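Local atomic coordinates of beta-galactosidase (Bacillus circulans subsp. alkalophilus, PDB entry 3TTY), a protein that hydrolyses beta-galactosides, releasing galactose, and works as a zinc-containing glycoside hydrolase with a TIM-barrel catalytic domain. Residues M29-L34 / R371-C376; K8-G13 / Q141-H146; K180-S185 / Q215-D220. One frame throughout, in Å; residues are numbered along the deposited sequence.

Contact 1: residues M29-L34 / R371-C376; sequences MRMFNL and RVFREC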
loop_
_atom_site.group_PDB
_atom_site.type_symbol
_atom_site.label_atom_id
_atom_site.label_comp_id
_atom_site.label_asym_id
_atom_site.label_seq_id
_atom_site.Cartn_x
_atom_site.Cartn_y
_atom_site.Cartn_z
ATOM N N MET A 29 13.218 13.737 -42.490
ATOM C CA MET A 29 13.626 15.043 -43.013
ATOM C C MET A 29 12.469 15.697 -43.753
ATOM O O MET A 29 12.196 16.886 -43.565
ATOM C CB MET A 29 14.831 14.932 -43.963
ATOM C CG MET A 29 16.124 14.402 -43.344
ATOM S SD MET A 29 16.585 15.220 -41.792
ATOM C CE MET A 29 16.046 13.976 -40.618
ATOM N N ARG A 30 11.799 14.915 -44.602
ATOM C CA ARG A 30 10.698 15.434 -45.401
ATOM C C ARG A 30 9.597 15.975 -44.487
ATOM O O ARG A 30 9.130 17.094 -44.671
ATOM C CB ARG A 30 10.145 14.367 -46.366
ATOM C CG ARG A 30 8.991 14.869 -47.238
ATOM C CD ARG A 30 8.367 13.773 -48.126
ATOM N NE ARG A 30 7.618 12.800 -47.330
ATOM C CZ ARG A 30 6.392 13.007 -46.857
ATOM N NH1 ARG A 30 5.766 14.154 -47.097
ATOM N NH2 ARG A 30 5.796 12.071 -46.135
ATOM N N MET A 31 9.197 15.181 -43.499
ATOM C CA MET A 31 8.150 15.603 -42.563
ATOM C C MET A 31 8.590 16.735 -41.614
ATOM O O MET A 31 7.788 17.612 -41.283
ATOM C CB MET A 31 7.556 14.400 -41.811
ATOM C CG MET A 31 6.605 13.555 -42.691
ATOM S SD MET A 31 5.859 12.057 -41.990
ATOM C CE MET A 31 7.124 10.846 -42.331
ATOM N N PHE A 32 9.860 16.730 -41.201
ATOM C CA PHE A 32 10.382 17.805 -40.346
ATOM C C PHE A 32 10.279 19.145 -41.085
ATOM O O PHE A 32 9.939 20.165 -40.491
ATOM C CB PHE A 32 11.832 17.543 -39.887
ATOM C CG PHE A 32 11.985 16.348 -38.950
ATOM C CD1 PHE A 32 10.875 15.717 -38.410
ATOM C CD2 PHE A 32 13.247 15.863 -38.622
ATOM C CE1 PHE A 32 11.017 14.619 -37.561
ATOM C CE2 PHE A 32 13.397 14.769 -37.773
ATOM C CZ PHE A 32 12.281 14.148 -37.239
ATOM N N ASN A 33 10.564 19.141 -42.383
ATOM C CA ASN A 33 10.433 20.364 -43.166
ATOM C C ASN A 33 8.979 20.818 -43.291
ATOM O O ASN A 33 8.687 21.998 -43.155
ATOM C CB ASN A 33 11.103 20.214 -44.540
ATOM C CG ASN A 33 12.629 20.165 -44.440
ATOM O OD1 ASN A 33 13.248 20.975 -43.736
ATOM N ND2 ASN A 33 13.241 19.203 -45.134
ATOM N N LEU A 34 8.070 19.874 -43.528
ATOM C CA LEU A 34 6.644 20.173 -43.530
ATOM C C LEU A 34 6.189 20.819 -42.227
ATOM O O LEU A 34 5.343 21.710 -42.232
ATOM C CB LEU A 34 5.823 18.910 -43.763
ATOM C CG LEU A 34 5.926 18.285 -45.152
ATOM C CD1 LEU A 34 4.962 17.108 -45.272
ATOM C CD2 LEU A 34 5.638 19.333 -46.219
ATOM N N ARG A 371 -4.106 14.236 -37.038
ATOM C CA ARG A 371 -4.482 15.362 -36.200
ATOM C C ARG A 371 -3.249 15.929 -35.470
ATOM O O ARG A 371 -2.954 17.127 -35.550
ATOM C CB ARG A 371 -5.537 14.890 -35.204
ATOM C CG ARG A 371 -6.295 15.968 -34.498
ATOM C CD ARG A 371 -6.818 15.417 -33.186
ATOM N NE ARG A 371 -6.374 16.314 -32.149
ATOM C CZ ARG A 371 -5.868 15.958 -30.979
ATOM N NH1 ARG A 371 -5.764 14.683 -30.627
ATOM N NH2 ARG A 371 -5.492 16.915 -30.153
ATOM N N VAL A 372 -2.520 15.053 -34.783
ATOM C CA VAL A 372 -1.315 15.449 -34.066
ATOM C C VAL A 372 -0.285 16.142 -34.960
ATOM O O VAL A 372 0.263 17.184 -34.590
ATOM C CB VAL A 372 -0.648 14.246 -33.345
ATOM C CG1 VAL A 372 0.749 14.623 -32.879
ATOM C CG2 VAL A 372 -1.500 13.803 -32.167
ATOM N N PHE A 373 -0.022 15.576 -36.137
ATOM C CA PHE A 373 0.981 16.166 -37.011
ATOM C C PHE A 373 0.576 17.562 -37.470
ATOM O O PHE A 373 1.401 18.479 -37.481
ATOM C CB PHE A 373 1.296 15.285 -38.215
ATOM C CG PHE A 373 2.455 15.781 -39.016
ATOM C CD1 PHE A 373 3.712 15.212 -38.870
ATOM C CD2 PHE A 373 2.304 16.854 -39.884
ATOM C CE1 PHE A 373 4.792 15.686 -39.597
ATOM C CE2 PHE A 373 3.381 17.331 -40.614
ATOM C CZ PHE A 373 4.626 16.746 -40.467
ATOM N N ARG A 374 -0.691 17.726 -37.843
ATOM C CA ARG A 374 -1.172 19.009 -38.338
ATOM C C ARG A 374 -1.051 20.098 -37.289
ATOM O O ARG A 374 -0.690 21.236 -37.606
ATOM C CB ARG A 374 -2.622 18.894 -38.812
ATOM C CG ARG A 374 -2.795 17.914 -39.964
ATOM C CD ARG A 374 -4.256 17.767 -40.329
ATOM N NE ARG A 374 -4.453 16.672 -41.271
ATOM C CZ ARG A 374 -5.154 15.578 -40.997
ATOM N NH1 ARG A 374 -5.738 15.449 -39.812
ATOM N NH2 ARG A 374 -5.286 14.628 -41.915
ATOM N N GLU A 375 -1.353 19.752 -36.039
ATOM C CA GLU A 375 -1.250 20.711 -34.943
ATOM C C GLU A 375 0.210 21.083 -34.706
ATOM O O GLU A 375 0.526 22.235 -34.416
ATOM C CB GLU A 375 -1.917 20.179 -33.677
ATOM C CG GLU A 375 -3.428 19.960 -33.837
ATOM C CD GLU A 375 -4.145 19.717 -32.523
ATOM O OE1 GLU A 375 -3.736 20.303 -31.487
ATOM O OE2 GLU A 375 -5.128 18.940 -32.528
ATOM N N CYS A 376 1.103 20.117 -34.860
ATOM C CA CYS A 376 2.522 20.406 -34.777
ATOM C C CYS A 376 2.951 21.326 -35.924
ATOM O O CYS A 376 3.724 22.267 -35.715
ATOM C CB CYS A 376 3.351 19.115 -34.772
ATOM S SG CYS A 376 3.165 18.139 -33.240
#

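Contact 2: residues K8-G13 / Q141-H146; sequences KIWYGG and QIVMWH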
loop_
_atom_site.group_PDB
_atom_site.type_symbol
_atom_site.label_atom_id
_atom_site.label_comp_id
_atom_site.label_asym_id
_atom_site.label_seq_id
_atom_site.Cartn_x
_atom_site.Cartn_y
_atom_site.Cartn_z
ATOM N N LYS A 8 15.549 32.217 -33.419
ATOM C CA LYS A 8 14.104 32.070 -33.299
ATOM C C LYS A 8 13.807 31.175 -32.108
ATOM O O LYS A 8 14.716 30.703 -31.434
ATOM C CB LYS A 8 13.481 31.482 -34.589
ATOM C CG LYS A 8 14.148 30.193 -35.104
ATOM C CD LYS A 8 13.503 29.675 -36.390
ATOM C CE LYS A 8 12.031 29.249 -36.174
ATOM N NZ LYS A 8 11.899 27.954 -35.436
ATOM N N ILE A 9 12.528 30.952 -31.844
ATOM C CA ILE A 9 12.120 29.949 -30.874
ATOM C C ILE A 9 12.348 28.586 -31.513
ATOM O O ILE A 9 11.627 28.202 -32.430
ATOM C CB ILE A 9 10.643 30.131 -30.503
ATOM C CG1 ILE A 9 10.458 31.489 -29.809
ATOM C CG2 ILE A 9 10.171 28.990 -29.614
ATOM C CD1 ILE A 9 9.040 31.929 -29.673
ATOM N N TRP A 10 13.377 27.876 -31.059
ATOM C CA TRP A 10 13.686 26.555 -31.613
ATOM C C TRP A 10 12.462 25.633 -31.605
ATOM O O TRP A 10 11.620 25.692 -30.706
ATOM C CB TRP A 10 14.829 25.884 -30.839
ATOM C CG TRP A 10 16.057 26.741 -30.693
ATOM C CD1 TRP A 10 16.244 27.999 -31.179
ATOM C CD2 TRP A 10 17.261 26.393 -30.009
ATOM N NE1 TRP A 10 17.488 28.459 -30.841
ATOM C CE2 TRP A 10 18.136 27.492 -30.124
ATOM C CE3 TRP A 10 17.686 25.259 -29.316
ATOM C CZ2 TRP A 10 19.414 27.489 -29.571
ATOM C CZ3 TRP A 10 18.950 25.258 -28.764
ATOM C CH2 TRP A 10 19.802 26.367 -28.896
ATOM N N TYR A 11 12.378 24.767 -32.605
ATOM C CA TYR A 11 11.241 23.868 -32.724
ATOM C C TYR A 11 11.690 22.494 -33.210
ATOM O O TYR A 11 12.237 22.362 -34.309
ATOM C CB TYR A 11 10.205 24.464 -33.678
ATOM C CG TYR A 11 8.859 23.808 -33.580
ATOM C CD1 TYR A 11 8.181 23.751 -32.364
ATOM C CD2 TYR A 11 8.260 23.246 -34.704
ATOM C CE1 TYR A 11 6.946 23.153 -32.271
ATOM C CE2 TYR A 11 7.032 22.647 -34.625
ATOM C CZ TYR A 11 6.369 22.600 -33.412
ATOM O OH TYR A 11 5.131 21.998 -33.343
ATOM N N GLY A 12 11.458 21.471 -32.395
ATOM C CA GLY A 12 11.978 20.141 -32.677
ATOM C C GLY A 12 11.977 19.315 -31.406
ATOM O O GLY A 12 11.041 19.411 -30.615
ATOM N N GLY A 13 13.014 18.505 -31.196
ATOM C CA GLY A 13 13.116 17.741 -29.956
ATOM C C GLY A 13 13.903 16.452 -30.068
ATOM O O GLY A 13 14.697 16.272 -30.999
ATOM N N GLN A 141 26.762 23.147 -36.705
ATOM C CA GLN A 141 25.334 22.973 -36.435
ATOM C C GLN A 141 24.999 22.808 -34.953
ATOM O O GLN A 141 23.859 23.046 -34.533
ATOM C CB GLN A 141 24.783 21.777 -37.213
ATOM C CG GLN A 141 24.678 21.997 -38.695
ATOM C CD GLN A 141 23.837 23.207 -39.030
ATOM O OE1 GLN A 141 24.367 24.262 -39.370
ATOM N NE2 GLN A 141 22.514 23.064 -38.928
ATOM N N ILE A 142 25.985 22.397 -34.165
ATOM C CA ILE A 142 25.766 22.142 -32.743
ATOM C C ILE A 142 25.565 23.433 -31.968
ATOM O O ILE A 142 26.480 24.237 -31.837
ATOM C CB ILE A 142 26.937 21.367 -32.130
ATOM C CG1 ILE A 142 27.171 20.069 -32.905
ATOM C CG2 ILE A 142 26.673 21.092 -30.664
ATOM C CD1 ILE A 142 28.356 19.267 -32.409
ATOM N N VAL A 143 24.364 23.619 -31.436
ATOM C CA VAL A 143 24.004 24.875 -30.804
ATOM C C VAL A 143 23.893 24.737 -29.293
ATOM O O VAL A 143 23.720 25.733 -28.580
ATOM C CB VAL A 143 22.653 25.381 -31.346
ATOM C CG1 VAL A 143 22.795 25.917 -32.777
ATOM C CG2 VAL A 143 21.612 24.261 -31.289
ATOM N N MET A 144 23.970 23.502 -28.806
ATOM C CA MET A 144 23.719 23.216 -27.394
ATOM C C MET A 144 24.209 21.816 -27.038
ATOM O O MET A 144 24.033 20.886 -27.823
ATOM C CB MET A 144 22.224 23.348 -27.100
ATOM C CG MET A 144 21.816 23.123 -25.650
ATOM S SD MET A 144 22.377 24.397 -24.478
ATOM C CE MET A 144 21.704 25.887 -25.201
ATOM N N TRP A 145 24.842 21.677 -25.872
ATOM C CA TRP A 145 25.178 20.361 -25.320
ATOM C C TRP A 145 24.117 19.951 -24.306
ATOM O O TRP A 145 23.702 20.748 -23.467
ATOM C CB TRP A 145 26.554 20.347 -24.632
ATOM C CG TRP A 145 27.739 20.362 -25.559
ATOM C CD1 TRP A 145 28.541 21.428 -25.835
ATOM C CD2 TRP A 145 28.261 19.263 -26.323
ATOM N NE1 TRP A 145 29.521 21.066 -26.721
ATOM C CE2 TRP A 145 29.373 19.744 -27.038
ATOM C CE3 TRP A 145 27.891 17.925 -26.477
ATOM C CZ2 TRP A 145 30.120 18.937 -27.890
ATOM C CZ3 TRP A 145 28.629 17.128 -27.325
ATOM C CH2 TRP A 145 29.730 17.632 -28.021
ATOM N N HIS A 146 23.710 18.690 -24.380
ATOM C CA HIS A 146 22.669 18.124 -23.535
ATOM C C HIS A 146 23.341 17.026 -22.697
ATOM O O HIS A 146 23.420 15.857 -23.107
ATOM C CB HIS A 146 21.547 17.604 -24.458
ATOM C CG HIS A 146 20.433 16.866 -23.773
ATOM N ND1 HIS A 146 20.646 15.864 -22.849
ATOM C CD2 HIS A 146 19.093 16.930 -23.956
ATOM C CE1 HIS A 146 19.481 15.363 -22.473
ATOM N NE2 HIS A 146 18.522 15.989 -23.126
#

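Contact 3: residues K180-S185 / Q215-D220; sequences KAWNTS and QGISLD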
loop_
_atom_site.group_PDB
_atom_site.type_symbol
_atom_site.label_atom_id
_atom_site.label_comp_id
_atom_site.label_asym_id
_atom_site.label_seq_id
_atom_site.Cartn_x
_atom_site.Cartn_y
_atom_site.Cartn_z
ATOM N N LYS A 180 26.617 18.347 17.317
ATOM C CA LYS A 180 25.724 19.454 17.677
ATOM C C LYS A 180 24.725 19.788 16.559
ATOM O O LYS A 180 23.518 19.917 16.805
ATOM C CB LYS A 180 26.529 20.694 18.052
ATOM C CG LYS A 180 25.715 21.803 18.716
ATOM C CD LYS A 180 26.591 22.586 19.702
ATOM C CE LYS A 180 25.971 23.919 20.073
ATOM N NZ LYS A 180 25.837 24.787 18.866
ATOM N N ALA A 181 25.226 19.930 15.336
ATOM C CA ALA A 181 24.350 20.185 14.193
ATOM C C ALA A 181 23.233 19.147 14.102
ATOM O O ALA A 181 22.126 19.468 13.705
ATOM C CB ALA A 181 25.146 20.223 12.890
ATOM N N TRP A 182 23.526 17.911 14.491
ATOM C CA TRP A 182 22.572 16.812 14.345
ATOM C C TRP A 182 21.798 16.513 15.622
ATOM O O TRP A 182 20.916 15.652 15.627
ATOM C CB TRP A 182 23.293 15.534 13.896
ATOM C CG TRP A 182 23.578 15.476 12.431
ATOM C CD1 TRP A 182 23.252 16.412 11.500
ATOM C CD2 TRP A 182 24.231 14.412 11.721
ATOM N NE1 TRP A 182 23.673 16.007 10.258
ATOM C CE2 TRP A 182 24.264 14.777 10.363
ATOM C CE3 TRP A 182 24.795 13.194 12.104
ATOM C CZ2 TRP A 182 24.829 13.966 9.382
ATOM C CZ3 TRP A 182 25.361 12.393 11.133
ATOM C CH2 TRP A 182 25.369 12.782 9.785
ATOM N N ASN A 183 22.138 17.215 16.699
ATOM C CA ASN A 183 21.554 16.966 18.026
ATOM C C ASN A 183 21.673 15.509 18.510
ATOM O O ASN A 183 20.722 14.927 19.019
ATOM C CB ASN A 183 20.095 17.414 18.063
ATOM C CG ASN A 183 19.705 17.968 19.416
ATOM O OD1 ASN A 183 20.416 18.811 19.969
ATOM N ND2 ASN A 183 18.610 17.465 19.980
ATOM N N THR A 184 22.851 14.924 18.368
ATOM C CA THR A 184 22.993 13.496 18.584
ATOM C C THR A 184 22.927 13.053 20.051
ATOM O O THR A 184 22.964 11.858 20.331
ATOM C CB THR A 184 24.284 12.964 17.960
ATOM O OG1 THR A 184 25.409 13.548 18.628
ATOM C CG2 THR A 184 24.342 13.309 16.477
ATOM N N SER A 185 22.842 13.988 20.994
ATOM C CA SER A 185 22.650 13.562 22.382
ATOM C C SER A 185 21.258 12.943 22.539
ATOM O O SER A 185 21.009 12.196 23.490
ATOM C CB SER A 185 22.872 14.700 23.368
ATOM O OG SER A 185 21.854 15.665 23.240
ATOM N N GLN A 215 16.255 13.912 11.420
ATOM C CA GLN A 215 16.101 14.709 10.197
ATOM C C GLN A 215 17.412 15.360 9.746
ATOM O O GLN A 215 17.639 15.552 8.548
ATOM C CB GLN A 215 14.917 15.711 10.230
ATOM C CG GLN A 215 14.089 15.817 11.506
ATOM C CD GLN A 215 13.364 14.541 11.915
ATOM O OE1 GLN A 215 13.897 13.750 12.688
ATOM N NE2 GLN A 215 12.135 14.357 11.435
ATOM N N GLY A 216 18.290 15.663 10.700
ATOM C CA GLY A 216 19.548 16.299 10.377
ATOM C C GLY A 216 20.378 15.449 9.437
ATOM O O GLY A 216 21.001 15.956 8.494
ATOM N N ILE A 217 20.393 14.147 9.700
ATOM C CA ILE A 217 21.098 13.202 8.849
ATOM C C ILE A 217 20.415 13.087 7.473
ATOM O O ILE A 217 21.057 13.182 6.435
ATOM C CB ILE A 217 21.165 11.827 9.538
ATOM C CG1 ILE A 217 21.843 11.965 10.903
ATOM C CG2 ILE A 217 21.901 10.822 8.672
ATOM C CD1 ILE A 217 22.001 10.648 11.653
ATOM N N SER A 218 19.102 12.891 7.481
ATOM C CA SER A 218 18.331 12.757 6.255
ATOM C C SER A 218 18.470 13.995 5.381
ATOM O O SER A 218 18.626 13.899 4.163
ATOM C CB SER A 218 16.867 12.527 6.599
ATOM O OG SER A 218 16.705 11.285 7.259
ATOM N N LEU A 219 18.419 15.159 6.013
ATOM C CA LEU A 219 18.542 16.427 5.310
ATOM C C LEU A 219 19.904 16.548 4.628
ATOM O O LEU A 219 19.975 16.842 3.441
ATOM C CB LEU A 219 18.326 17.588 6.281
ATOM C CG LEU A 219 18.399 19.017 5.738
ATOM C CD1 LEU A 219 17.531 19.169 4.510
ATOM C CD2 LEU A 219 17.996 20.031 6.829
ATOM N N ASP A 220 20.976 16.320 5.389
ATOM C CA ASP A 220 22.334 16.333 4.851
ATOM C C ASP A 220 22.586 15.308 3.767
ATOM O O ASP A 220 23.357 15.559 2.856
ATOM C CB ASP A 220 23.386 16.155 5.955
ATOM C CG ASP A 220 23.620 17.432 6.743
ATOM O OD1 ASP A 220 24.283 17.365 7.799
ATOM O OD2 ASP A 220 23.111 18.497 6.320
HETATM O O HOH W 1 18.933 15.520 13.590
#

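Contact 1: residues M29-L34 / R371-C376
Glu375 OE2, one half-turn beyond the Phe373 that reaches Met31 on the facing helix, accepts two N-H groups of Arg371. Arg371 NE meets Glu375 OE2 at 2.9 Å, nearly along its C-O axis though tilted from the guanidinium plane, and NH2 adds a weak bond, an i to i+4 salt bridge within the first turn of its own helix; Arg371 also pairs with Glu516 of the second subunit. The contact itself is carried by Phe373, long and flat enough to span the gap. With CG anti to its backbone N (chi1 -172°), its ring reaches the facing helix and presents its rim: Phe373 CZ lies 3.4 Å from Met31 O, which is in the ring plane, and CE1 lies 3.8 Å from Met31 CB. Leu34 CB adds an apolar touch on Phe373 CZ at 4.1 Å. Met31 SD lies 5.3 Å from the centroid of the Phe373 ring, in an oblique Met-aromatic contact, and the bend at chi3 turns only the terminal methyl. Arg30 bridges to Glu368 just ahead of helix 371-386. Helix 22-35, which follows the first barrel strand, thus packs on helix 371-386, which follows the last, while Met29 packs on helix 60-71.

Contact 2: residues K8-G13 / Q141-H146
Trp10 drives the six-membered end of its indole against two successive residues of the strand 142-146, Val143 and Met144. Its leading atom CH2 stops 3.7 Å from Val143 CG2, and the neighbouring CZ3 lies 4.1 Å from Met144 CB, which sits at the ring edge near its plane. The backbones are far apart, the CA atoms of Trp10 and Val143 being 10.5 Å from each other, a gap that the long indole of Trp10 spans. Val143 brings CG2 obliquely to the ring, that methyl standing between its own backbone N and carbonyl carbon; a compact branched residue meets the indole tip without a long chain to fold away. Met144 crosses the indole at about a right angle. Its CG lies anti to the backbone N (chi1 -178°), and bends at the next two torsions curl the chain back, bringing CE to 4.2 Å from Trp10 CH2. Two consecutive residues can face the same ring probably because the backbone at Val143 is not extended (psi -8°), which upsets the usual alternation of a strand. The indole is held on its own side of the contact too: Trp10 NE1 is bonded to Phe6 O, and the Phe6 ring stacks on it. Val143 O receives Asn3 ND2, and Met144 packs on Ile2, so the N-terminal residues close over this part of the core. Strands 10-14 and 142-146 are the first and fourth of eight parallel strands, and their apolar side chains meeting across the interior are the filling of a TIM barrel.

Contact 3: residues K180-S185 / Q215-D220
Trp182 meets Gly216, Ile217 and Asp220 where a helix finished by a Schellman motif abuts the first turns of helix 215-243. Ile217 lies over one face of the indole, its CG1 3.4 Å from the centroid of the six-membered ring and close to the normal, a CH-pi contact that suits a branched apolar side chain. At the ring edge Trp182 NE1 donates to Asp220 OD1 at 2.9 Å (152° at the hydrogen). The nitrogen comes from above the carboxylate plane, that plane and the ring being 42° apart. Gly216, having no side chain, lets the indole settle on bare backbone, with Trp182 CD1 3.7 Å from Gly216 C, and brings its CA within 5.0 Å of Trp182 CA.

Behind this first shell, Asp220 OD1 also bonds Tyr172 OH and OD2 pairs with Arg223, so the buried carboxylate is held from several sides, probably as the anion. Leu168 of helix 158-172 packs on the indole. Asn183, a residue that tolerates positive phi (54°), turns the chain out of the helix and packs on Gly352 of the third subunit. A single water joins the backbones, donating a hydrogen bond to Trp182 O at 2.8 Å and accepting one from Gly216 N at 3.0 Å.

In the fold
From the N terminus, the chain first lays down strand 10-14, where contact 2 opens, and then helix 22-35, where contact 1 opens. Contact 2 closes at strand 142-146, tying the first barrel strand to the fourth. Contact 3 opens and closes next, a short loop between residues 180 and 220 that follows contact 2 in series and nests inside contact 1. Only at helix 371-386 does contact 1 close, joining both ends of the barrel's outer helical layer and crossing contact 2. Those two touch, Cys376 O lying 2.8 Å from Tyr11 OH, a probable hydrogen bond. Contact 3 stands apart, its centre about 55 Å from that of contact 1.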